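Local coordinates for ancylostoma secreted protein 1 (Necator americanus, PDB 3NT8), which is probably associated with the transition to parasitism of infective hookworm larvae, as a secreted protein built from two CAP domains, at residues L72-A77 / L160-K165; A282-H287 / F382-Y387; N133-D138 / P187-G192; M362-T367 / H396-M401. One frame throughout, in Å; residues are numbered along the deposited sequence.

Interaction 1 (L72-A77 / L160-K165)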
# COMPACT_ATOMS: atom_id res chain seq x y z
N LEU A 72 -4.10 -6.01 -15.45
CA LEU A 72 -4.79 -4.72 -15.55
C LEU A 72 -6.00 -4.79 -16.45
O LEU A 72 -5.98 -5.48 -17.47
CB LEU A 72 -3.78 -3.63 -16.08
CG LEU A 72 -2.47 -3.48 -15.27
CD1 LEU A 72 -1.49 -2.34 -15.74
CD2 LEU A 72 -2.84 -3.22 -13.82
N SER A 73 -7.05 -4.08 -16.08
CA SER A 73 -8.18 -3.81 -16.96
C SER A 73 -8.17 -2.35 -17.33
O SER A 73 -7.76 -1.49 -16.52
CB SER A 73 -9.48 -4.09 -16.23
OG SER A 73 -9.44 -5.43 -15.83
N TRP A 74 -8.60 -2.05 -18.54
CA TRP A 74 -8.76 -0.63 -18.94
C TRP A 74 -9.85 0.16 -18.20
O TRP A 74 -10.93 -0.36 -17.92
CB TRP A 74 -8.99 -0.57 -20.46
CG TRP A 74 -8.79 0.78 -21.03
CD1 TRP A 74 -9.77 1.74 -21.26
CD2 TRP A 74 -7.56 1.35 -21.48
NE1 TRP A 74 -9.20 2.85 -21.80
CE2 TRP A 74 -7.86 2.63 -21.98
CE3 TRP A 74 -6.23 0.87 -21.53
CZ2 TRP A 74 -6.88 3.48 -22.49
CZ3 TRP A 74 -5.23 1.72 -22.04
CH2 TRP A 74 -5.58 3.00 -22.53
N ASP A 75 -9.61 1.44 -17.90
CA ASP A 75 -10.67 2.19 -17.26
C ASP A 75 -10.99 3.47 -18.04
O ASP A 75 -10.12 4.31 -18.21
CB ASP A 75 -10.32 2.44 -15.78
CG ASP A 75 -11.44 3.14 -15.02
OD1 ASP A 75 -12.16 2.47 -14.28
OD2 ASP A 75 -11.59 4.37 -15.17
N CYS A 76 -12.24 3.63 -18.51
CA CYS A 76 -12.52 4.75 -19.43
C CYS A 76 -12.43 6.11 -18.75
O CYS A 76 -11.98 7.08 -19.36
CB CYS A 76 -13.83 4.60 -20.18
SG CYS A 76 -13.90 3.12 -21.23
N ALA A 77 -12.85 6.13 -17.49
CA ALA A 77 -12.92 7.30 -16.67
C ALA A 77 -11.52 7.73 -16.36
O ALA A 77 -11.22 8.94 -16.36
CB ALA A 77 -13.69 6.97 -15.38
N LEU A 160 -5.94 0.57 -15.36
CA LEU A 160 -5.00 1.28 -16.22
C LEU A 160 -5.74 2.34 -17.05
O LEU A 160 -6.83 2.06 -17.55
CB LEU A 160 -4.32 0.30 -17.18
CG LEU A 160 -3.35 0.94 -18.18
CD1 LEU A 160 -2.21 1.58 -17.47
CD2 LEU A 160 -2.85 -0.01 -19.29
N GLY A 161 -5.14 3.53 -17.21
CA GLY A 161 -5.68 4.54 -18.13
C GLY A 161 -4.58 5.30 -18.84
O GLY A 161 -3.74 5.93 -18.18
N CYS A 162 -4.55 5.22 -20.17
CA CYS A 162 -3.49 5.93 -20.90
C CYS A 162 -4.08 6.79 -22.05
O CYS A 162 -5.19 6.48 -22.54
CB CYS A 162 -2.42 4.97 -21.47
SG CYS A 162 -1.72 3.66 -20.45
N ALA A 163 -3.32 7.82 -22.46
CA ALA A 163 -3.66 8.73 -23.52
C ALA A 163 -2.39 9.45 -24.04
O ALA A 163 -1.44 9.57 -23.29
CB ALA A 163 -4.74 9.76 -22.99
N TYR A 164 -2.35 9.84 -25.33
CA TYR A 164 -1.32 10.76 -25.85
C TYR A 164 -2.02 12.03 -26.39
O TYR A 164 -3.22 12.03 -26.56
CB TYR A 164 -0.40 10.13 -26.88
CG TYR A 164 -1.14 9.55 -28.07
CD1 TYR A 164 -1.76 10.39 -29.03
CD2 TYR A 164 -1.29 8.20 -28.19
CE1 TYR A 164 -2.49 9.86 -30.09
CE2 TYR A 164 -2.02 7.65 -29.24
CZ TYR A 164 -2.62 8.49 -30.19
OH TYR A 164 -3.35 7.96 -31.20
N LYS A 165 -1.28 13.14 -26.54
CA LYS A 165 -1.76 14.35 -27.18
C LYS A 165 -0.64 14.96 -27.99
O LYS A 165 0.44 15.12 -27.46
CB LYS A 165 -2.22 15.36 -26.15
CG LYS A 165 -2.87 16.60 -26.70
CD LYS A 165 -4.19 16.33 -27.39
CE LYS A 165 -4.75 17.72 -27.84
NZ LYS A 165 -6.17 17.71 -28.38
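The indole of Trp74 leans over the strand 160-165, with Leu160 O beneath one face, 4.0 Å from the ring plane and displaced toward the rim. The far end of the six-membered ring reaches two residues further along the strand: CH2 comes 3.4 Å from Cys162 N, which stands oblique to the ring, and 3.9 Å from Cys162 CB. Cys162 SG is 5.3 Å from the centroid of that ring and 59° off its normal, a slanting sulfur-aromatic contact. CG anti to the backbone N (chi1 -164°) starts the indole along this path, and its NE1 finds a partner in Glu79. An edge-to-face ring, Phe25, packs on it too. A broad indole suits a site where strand backbone, cystine and helix 34-52 must be covered at once.

Below it, Leu160 offers CD2 to Trp74 CZ3 at 4.0 Å and CB to Leu72 CB at 4.1 Å. Branched leucines fill this buried corner without needing polar partners. The backbone pairing is a parallel bridge that adds the short edge strand 73-74 to the sheet of the first CAP domain, an alpha-beta-alpha sandwich. Leu160 N donates to Ser73 O (3.0 Å), and Leu160 O accepts from Asp75 N (2.9 Å). Asp75 then N-caps helix 76-85, its OD2 bonded to Met78 N, while Cys76 ties the helix start to Cys27 and Cys162 crosslinks its strand to Cys175.

Interaction 2 (A282-H287 / F382-Y387)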
# COMPACT_ATOMS: atom_id res chain seq x y z
N ALA A 282 -14.77 7.09 16.61
CA ALA A 282 -15.44 8.40 16.57
C ALA A 282 -14.41 9.43 16.98
O ALA A 282 -14.42 10.54 16.47
CB ALA A 282 -16.61 8.44 17.54
N SER A 283 -13.50 9.04 17.90
CA SER A 283 -12.46 9.96 18.33
C SER A 283 -11.40 10.13 17.22
O SER A 283 -10.79 11.21 17.02
CB SER A 283 -11.86 9.45 19.66
OG SER A 283 -10.79 10.25 20.05
N ALA A 284 -11.09 9.05 16.52
CA ALA A 284 -10.16 9.25 15.41
C ALA A 284 -10.77 10.06 14.27
O ALA A 284 -10.02 10.78 13.60
CB ALA A 284 -9.65 8.03 14.92
N ILE A 285 -12.07 9.91 14.04
CA ILE A 285 -12.81 10.66 13.02
C ILE A 285 -12.80 12.17 13.29
O ILE A 285 -12.59 12.93 12.37
CB ILE A 285 -14.25 10.16 12.87
CG1 ILE A 285 -14.25 8.76 12.26
CG2 ILE A 285 -15.09 11.15 12.00
CD1 ILE A 285 -15.60 8.16 12.09
N ARG A 286 -12.95 12.57 14.56
CA ARG A 286 -12.94 13.97 14.94
C ARG A 286 -11.66 14.68 14.61
O ARG A 286 -11.69 15.82 14.15
CB ARG A 286 -13.17 14.06 16.45
CG ARG A 286 -14.67 14.09 16.77
CD ARG A 286 -14.90 14.61 18.20
NE ARG A 286 -14.38 13.67 19.16
CZ ARG A 286 -15.03 12.61 19.60
NH1 ARG A 286 -16.26 12.37 19.18
NH2 ARG A 286 -14.44 11.82 20.51
N HIS A 287 -10.55 14.01 14.89
CA HIS A 287 -9.28 14.52 14.55
C HIS A 287 -8.96 14.44 13.05
O HIS A 287 -8.41 15.40 12.43
CB HIS A 287 -8.25 13.75 15.34
CG HIS A 287 -6.87 14.19 15.05
ND1 HIS A 287 -6.45 15.49 15.21
CD2 HIS A 287 -5.80 13.51 14.55
CE1 HIS A 287 -5.19 15.59 14.84
NE2 HIS A 287 -4.77 14.41 14.44
N PHE A 382 -5.65 11.48 4.41
CA PHE A 382 -5.21 11.51 5.81
C PHE A 382 -5.71 10.28 6.55
O PHE A 382 -6.88 9.96 6.49
CB PHE A 382 -5.80 12.81 6.43
CG PHE A 382 -5.32 13.11 7.86
CD1 PHE A 382 -4.10 12.66 8.29
CD2 PHE A 382 -6.11 13.88 8.73
CE1 PHE A 382 -3.66 12.96 9.58
CE2 PHE A 382 -5.67 14.17 10.00
CZ PHE A 382 -4.42 13.71 10.41
N GLY A 383 -4.80 9.54 7.20
CA GLY A 383 -5.14 8.30 7.90
C GLY A 383 -4.76 8.42 9.38
O GLY A 383 -3.63 8.80 9.70
N VAL A 384 -5.72 8.20 10.27
CA VAL A 384 -5.52 8.32 11.74
C VAL A 384 -5.98 7.02 12.40
O VAL A 384 -7.10 6.55 12.15
CB VAL A 384 -6.30 9.52 12.39
CG1 VAL A 384 -6.08 9.58 13.99
CG2 VAL A 384 -5.97 10.89 11.74
N CYS A 385 -5.12 6.39 13.20
CA CYS A 385 -5.62 5.33 14.08
C CYS A 385 -5.35 5.66 15.56
O CYS A 385 -4.29 6.14 15.93
CB CYS A 385 -4.92 4.00 13.79
SG CYS A 385 -5.42 3.19 12.26
N GLN A 386 -6.29 5.27 16.40
CA GLN A 386 -6.19 5.55 17.85
C GLN A 386 -6.32 4.25 18.61
O GLN A 386 -6.92 3.31 18.15
CB GLN A 386 -7.24 6.59 18.32
CG GLN A 386 -6.93 8.04 17.89
CD GLN A 386 -7.93 9.05 18.45
OE1 GLN A 386 -8.80 8.73 19.26
NE2 GLN A 386 -7.77 10.30 18.02
N TYR A 387 -5.78 4.23 19.79
CA TYR A 387 -5.35 2.99 20.45
C TYR A 387 -5.65 3.06 21.92
O TYR A 387 -5.12 3.94 22.62
CB TYR A 387 -3.86 2.79 20.23
CG TYR A 387 -3.44 2.56 18.75
CD1 TYR A 387 -3.32 1.26 18.20
CD2 TYR A 387 -3.08 3.63 17.92
CE1 TYR A 387 -2.93 1.06 16.92
CE2 TYR A 387 -2.64 3.43 16.63
CZ TYR A 387 -2.61 2.14 16.13
OH TYR A 387 -2.23 1.93 14.83
O HOH W 1 -9.05 12.95 18.44
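Ser283 and Gln386 join helix and strand by a short hydrogen bond: Ser283 OG donates to Gln386 OE1 at 2.6 Å, in the plane of the amide carbonyl and on a lone pair. Beyond its CG the glutamine chain is extended (chi2 -176°), carrying the flat amide from the strand up to the helix. The other half of that amide is used as well. Water 1 accepts from Gln386 NE2 and donates to Ser283 O, and Glu306 gives NE2 a further acceptor. A glutamine fits here because it can accept and donate in a buried place where either atom alone would be costly.

Alongside, the methyl of Ala284 touches Val384 CG1 and Gln386 CG, each at 4.0 Å; a small residue lets the helix settle close to the strand. One helical turn on, His287 CD2 meets Val384 CG2 at 3.8 Å. The Phe382 ring turns its edge toward the His287 face, in an offset edge-to-face pair with centroids 5.9 Å apart and planes at 68°. Val384 CG2 lies over a face of the phenyl ring, offset toward the rim, so the valine methyl lies against both rings. What positions the imidazole is outside the pair: its NE2 is hydrogen-bonded to Gln294 O.

The axes of helix segment 282-287 and strand segment 382-387 approach to 7.7 Å, their N-to-C directions 143° apart, so the two run roughly counter. The strand lies between 369-376 and 305-311, and Tyr387 packs on helix 357-363 and bonds His245 of helix 235-253, completing the alpha-beta-alpha sandwich of the second CAP domain.

Interaction 3 (N133-D138 / P187-G192)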
# COMPACT_ATOMS: atom_id res chain seq x y z
N ASN A 133 19.08 -0.66 -14.13
CA ASN A 133 19.51 -0.40 -12.73
C ASN A 133 19.50 -1.60 -11.77
O ASN A 133 20.30 -1.70 -10.86
CB ASN A 133 18.62 0.69 -12.14
CG ASN A 133 18.73 1.98 -12.89
OD1 ASN A 133 19.80 2.62 -12.87
ND2 ASN A 133 17.63 2.39 -13.57
N GLY A 134 18.53 -2.47 -11.96
CA GLY A 134 18.43 -3.70 -11.21
C GLY A 134 17.37 -3.44 -10.17
O GLY A 134 16.98 -2.30 -9.97
N VAL A 135 16.93 -4.51 -9.52
CA VAL A 135 15.92 -4.47 -8.47
C VAL A 135 16.51 -5.27 -7.28
O VAL A 135 17.08 -6.37 -7.48
CB VAL A 135 14.60 -5.14 -8.94
CG1 VAL A 135 13.63 -5.33 -7.81
CG2 VAL A 135 13.89 -4.33 -10.06
N GLY A 136 16.41 -4.69 -6.08
CA GLY A 136 16.77 -5.32 -4.80
C GLY A 136 16.18 -6.71 -4.48
O GLY A 136 15.12 -7.10 -5.01
N PRO A 137 16.86 -7.48 -3.58
CA PRO A 137 16.56 -8.92 -3.39
C PRO A 137 15.09 -9.25 -2.95
O PRO A 137 14.64 -10.42 -3.18
CB PRO A 137 17.60 -9.36 -2.33
CG PRO A 137 17.90 -8.06 -1.52
CD PRO A 137 17.86 -6.97 -2.61
N ASP A 138 14.38 -8.27 -2.35
CA ASP A 138 12.99 -8.44 -1.94
C ASP A 138 11.99 -7.70 -2.91
O ASP A 138 10.81 -7.56 -2.62
CB ASP A 138 12.79 -7.97 -0.50
CG ASP A 138 13.65 -8.73 0.52
OD1 ASP A 138 14.02 -9.91 0.26
OD2 ASP A 138 13.91 -8.14 1.60
N PRO A 187 7.62 -3.58 -1.26
CA PRO A 187 7.87 -4.50 -2.36
C PRO A 187 6.95 -4.22 -3.53
O PRO A 187 5.73 -4.03 -3.35
CB PRO A 187 7.63 -5.87 -1.77
CG PRO A 187 6.87 -5.61 -0.45
CD PRO A 187 7.36 -4.29 0.01
N MET A 188 7.55 -4.16 -4.71
CA MET A 188 6.77 -3.95 -5.94
C MET A 188 5.86 -5.16 -6.15
O MET A 188 4.74 -5.01 -6.62
CB MET A 188 7.69 -3.69 -7.11
CG MET A 188 8.30 -2.32 -7.02
SD MET A 188 9.45 -1.86 -8.28
CE MET A 188 10.84 -2.94 -7.85
N TRP A 189 6.35 -6.34 -5.72
CA TRP A 189 5.57 -7.59 -5.77
C TRP A 189 6.19 -8.57 -4.77
O TRP A 189 7.37 -8.44 -4.34
CB TRP A 189 5.52 -8.20 -7.23
CG TRP A 189 6.89 -8.71 -7.72
CD1 TRP A 189 7.43 -9.98 -7.53
CD2 TRP A 189 7.88 -7.98 -8.47
NE1 TRP A 189 8.67 -10.07 -8.14
CE2 TRP A 189 8.96 -8.86 -8.72
CE3 TRP A 189 7.94 -6.67 -8.97
CZ2 TRP A 189 10.11 -8.45 -9.40
CZ3 TRP A 189 9.07 -6.29 -9.68
CH2 TRP A 189 10.16 -7.17 -9.85
N GLU A 190 5.43 -9.62 -4.45
CA GLU A 190 5.95 -10.63 -3.53
C GLU A 190 6.49 -11.79 -4.29
O GLU A 190 5.88 -12.28 -5.22
CB GLU A 190 4.87 -11.06 -2.54
CG GLU A 190 4.61 -9.97 -1.47
CD GLU A 190 3.65 -10.40 -0.38
OE1 GLU A 190 2.56 -10.95 -0.69
OE2 GLU A 190 3.99 -10.16 0.80
N THR A 191 7.70 -12.21 -3.93
CA THR A 191 8.30 -13.40 -4.57
C THR A 191 7.42 -14.66 -4.27
O THR A 191 7.07 -14.94 -3.11
CB THR A 191 9.80 -13.57 -4.16
OG1 THR A 191 10.51 -12.34 -4.33
CG2 THR A 191 10.50 -14.60 -5.01
N GLY A 192 7.01 -15.35 -5.33
CA GLY A 192 6.41 -16.66 -5.18
C GLY A 192 6.05 -17.19 -6.52
O GLY A 192 6.30 -16.53 -7.53
O HOH W 2 13.13 -12.52 -3.25
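Met188 reaches across to Val135, and the two side chains meet tip to tip. From CB the methionine runs out extended through CG to SD (chi2 178°), packing on Ser150 of helix 147-153 as it goes, and then bends at the thioether (chi3 -70°). That last turn sets CE against the valine, 3.7 Å from Val135 CG1 and 4.0 Å from Val135 CG2, so one methyl touches both branches. A flexible, unbranched methionine can span such a distance, while the beta-branched valine presents two methyls as a compact target. Val135 CG1 is also 4.4 Å from Trp189 CH2, the outer corner of an indole that packs on Phe149 and Val153 of helix 147-153.

Nearer the surface the contact becomes polar and thinner. Pro187 CB lies 3.7 Å from Asp138 O. Water 2 bridges the two segments, donating to Pro137 O at 2.6 Å and sitting 2.8 Å from Thr191 OG1. Asn139 helps to hold the two loops together, since its ND2 is bonded to both Thr191 OG1 and Trp189 O, and Met188 shares a backbone hydrogen bond with it.

This is loop-on-loop packing round a small apolar cluster of the first CAP domain, where the loop after helix 129-133 meets the chain that follows the sheet. That chain pairs, as a short weakly bonded strand 190-191, with strand 66-67 and leads on to the disulfides Cys195-Cys209 and Cys201-Cys214.

Interaction 4 (M362-T367 / H396-M401)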
# COMPACT_ATOMS: atom_id res chain seq x y z
N MET A 362 1.64 -0.19 17.78
CA MET A 362 0.95 -1.32 17.13
C MET A 362 1.22 -2.67 17.88
O MET A 362 0.33 -3.54 17.97
CB MET A 362 1.35 -1.44 15.66
CG MET A 362 0.77 -0.35 14.78
SD MET A 362 1.22 -0.58 13.02
CE MET A 362 0.34 -2.09 12.56
N ALA A 363 2.44 -2.83 18.39
CA ALA A 363 2.86 -4.05 19.05
C ALA A 363 2.63 -4.02 20.56
O ALA A 363 2.93 -5.01 21.22
CB ALA A 363 4.34 -4.30 18.80
N TRP A 364 2.09 -2.92 21.08
CA TRP A 364 1.91 -2.75 22.55
C TRP A 364 0.91 -3.74 23.16
O TRP A 364 -0.29 -3.74 22.80
CB TRP A 364 1.51 -1.31 22.88
CG TRP A 364 2.07 -0.83 24.20
CD1 TRP A 364 1.47 -0.93 25.44
CD2 TRP A 364 3.35 -0.22 24.41
NE1 TRP A 364 2.29 -0.40 26.41
CE2 TRP A 364 3.45 0.05 25.81
CE3 TRP A 364 4.43 0.09 23.58
CZ2 TRP A 364 4.60 0.64 26.38
CZ3 TRP A 364 5.56 0.71 24.15
CH2 TRP A 364 5.63 0.97 25.54
N ASP A 365 1.40 -4.59 24.07
CA ASP A 365 0.59 -5.73 24.48
C ASP A 365 -0.67 -5.36 25.23
O ASP A 365 -1.65 -6.07 25.11
CB ASP A 365 1.39 -6.84 25.20
CG ASP A 365 2.00 -6.41 26.50
OD1 ASP A 365 2.17 -5.23 26.71
OD2 ASP A 365 2.41 -7.25 27.30
N THR A 366 -0.61 -4.32 26.06
CA THR A 366 -1.78 -3.89 26.85
C THR A 366 -2.80 -3.14 26.03
O THR A 366 -3.95 -3.08 26.42
CB THR A 366 -1.45 -3.08 28.12
OG1 THR A 366 -0.63 -1.95 27.79
CG2 THR A 366 -0.70 -4.01 29.10
N THR A 367 -2.38 -2.58 24.89
CA THR A 367 -3.31 -1.96 23.93
C THR A 367 -4.19 -3.02 23.21
O THR A 367 -3.66 -3.99 22.66
CB THR A 367 -2.50 -1.16 22.89
OG1 THR A 367 -1.71 -0.16 23.59
CG2 THR A 367 -3.43 -0.51 21.86
N HIS A 396 9.56 1.67 29.22
CA HIS A 396 8.81 0.40 29.47
C HIS A 396 8.95 -0.55 28.28
O HIS A 396 9.18 -0.09 27.14
CB HIS A 396 7.34 0.73 29.65
CG HIS A 396 6.54 -0.37 30.29
ND1 HIS A 396 6.13 -1.48 29.59
CD2 HIS A 396 6.01 -0.48 31.54
CE1 HIS A 396 5.40 -2.25 30.38
NE2 HIS A 396 5.32 -1.67 31.57
N VAL A 397 8.89 -1.86 28.53
CA VAL A 397 8.90 -2.83 27.45
C VAL A 397 7.64 -2.65 26.56
O VAL A 397 6.58 -2.27 27.04
CB VAL A 397 8.99 -4.26 27.95
CG1 VAL A 397 10.37 -4.55 28.67
CG2 VAL A 397 7.87 -4.51 28.82
N ILE A 398 7.80 -2.90 25.26
CA ILE A 398 6.68 -2.76 24.32
C ILE A 398 5.71 -3.92 24.59
O ILE A 398 4.48 -3.76 24.54
CB ILE A 398 7.15 -2.78 22.85
CG1 ILE A 398 8.18 -1.70 22.57
CG2 ILE A 398 5.95 -2.69 21.85
CD1 ILE A 398 9.10 -2.10 21.40
N TYR A 399 6.25 -5.08 24.86
CA TYR A 399 5.42 -6.24 25.25
C TYR A 399 6.22 -7.15 26.18
O TYR A 399 7.49 -7.18 26.11
CB TYR A 399 4.88 -7.00 24.04
CG TYR A 399 5.88 -7.44 22.98
CD1 TYR A 399 6.69 -8.57 23.18
CD2 TYR A 399 5.98 -6.74 21.79
CE1 TYR A 399 7.58 -8.98 22.24
CE2 TYR A 399 6.85 -7.15 20.80
CZ TYR A 399 7.67 -8.28 21.05
OH TYR A 399 8.55 -8.74 20.15
N THR A 400 5.51 -7.85 27.08
CA THR A 400 6.13 -8.77 28.03
C THR A 400 6.59 -10.00 27.25
O THR A 400 5.82 -10.62 26.46
CB THR A 400 5.13 -9.26 29.10
OG1 THR A 400 4.61 -8.12 29.78
CG2 THR A 400 5.85 -10.20 30.15
N MET A 401 7.82 -10.37 27.53
CA MET A 401 8.52 -11.36 26.81
C MET A 401 8.43 -12.77 27.43
O MET A 401 8.58 -12.96 28.66
CB MET A 401 10.00 -10.90 26.65
CG MET A 401 10.22 -9.79 25.64
SD MET A 401 11.93 -9.25 25.62
CE MET A 401 11.89 -8.26 27.14
O HOH W 3 3.28 -9.79 25.78
O HOH W 4 4.07 -3.26 27.65
O HOH W 5 4.23 -5.72 29.34
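Trp364 and Ile398 form the dense half of this contact. Ile398 CA sits over the face of the six-membered ring, 3.9 Å from its centroid and 21° off the normal, a CH-pi contact, and Ile398 CG2 presses on Trp364 CE3 at 3.6 Å. The same isoleucine methyl also touches Ala363 CB at 3.8 Å, while Tyr399 CD2 approaches Ala363 O at 3.6 Å near the plane of its ring. Backbone seals this side: Asp365 N donates to Ile398 O at 3.2 Å.

Toward Thr400 and His396 the packing gives way to water. Asp365 holds its CG in the crowded position between backbone N and carbonyl carbon (chi1 63°), setting the carboxylate beside segment 396-401. Thr400 N donates a hydrogen bond to Asp365 OD2 at 3.2 Å, nearly straight at the N-H (172°), from above the carboxylate plane, and water 3 links that oxygen to Thr400 O. Lys270 adds a salt bridge to OD2, probably favouring the charged acid. Exposed His396 folds back on the next residue's backbone, ND1 donating to Val397 O at 2.7 Å.

Met362 to Thr367 are the second half of the CRISP signature, which starts in helix 357-363. Arg249 of helix 235-253 binds both Met362 O and Trp364 O, and Trp330 of helix 318-330 packs on Ala363. Ile398 and Tyr399, in the loop after strand 381-388, pack on helix 357-363.

How the interactions relate
Interactions 1 and 3 belong to the first CAP domain, interactions 2 and 4 to the second. Interactions 1 and 2, with centres 34 Å apart, sample different elements of the same fold in its two copies: one adds an edge strand, the other lays a helix on the sheet. Interaction 3 alternates with interaction 1 along the sequence, yet their nearest atoms stay about 11 Å apart. Only interactions 2 and 4 touch. Tyr387 CB packs on Thr367 CG2 at 3.7 Å and Tyr387 OH on Met362 CG at 3.8 Å, so the strand of interaction 2 backs the turn of interaction 4. Interactions 1 and 4 lie on opposite sides of the chain's centre, 46 Å between centres.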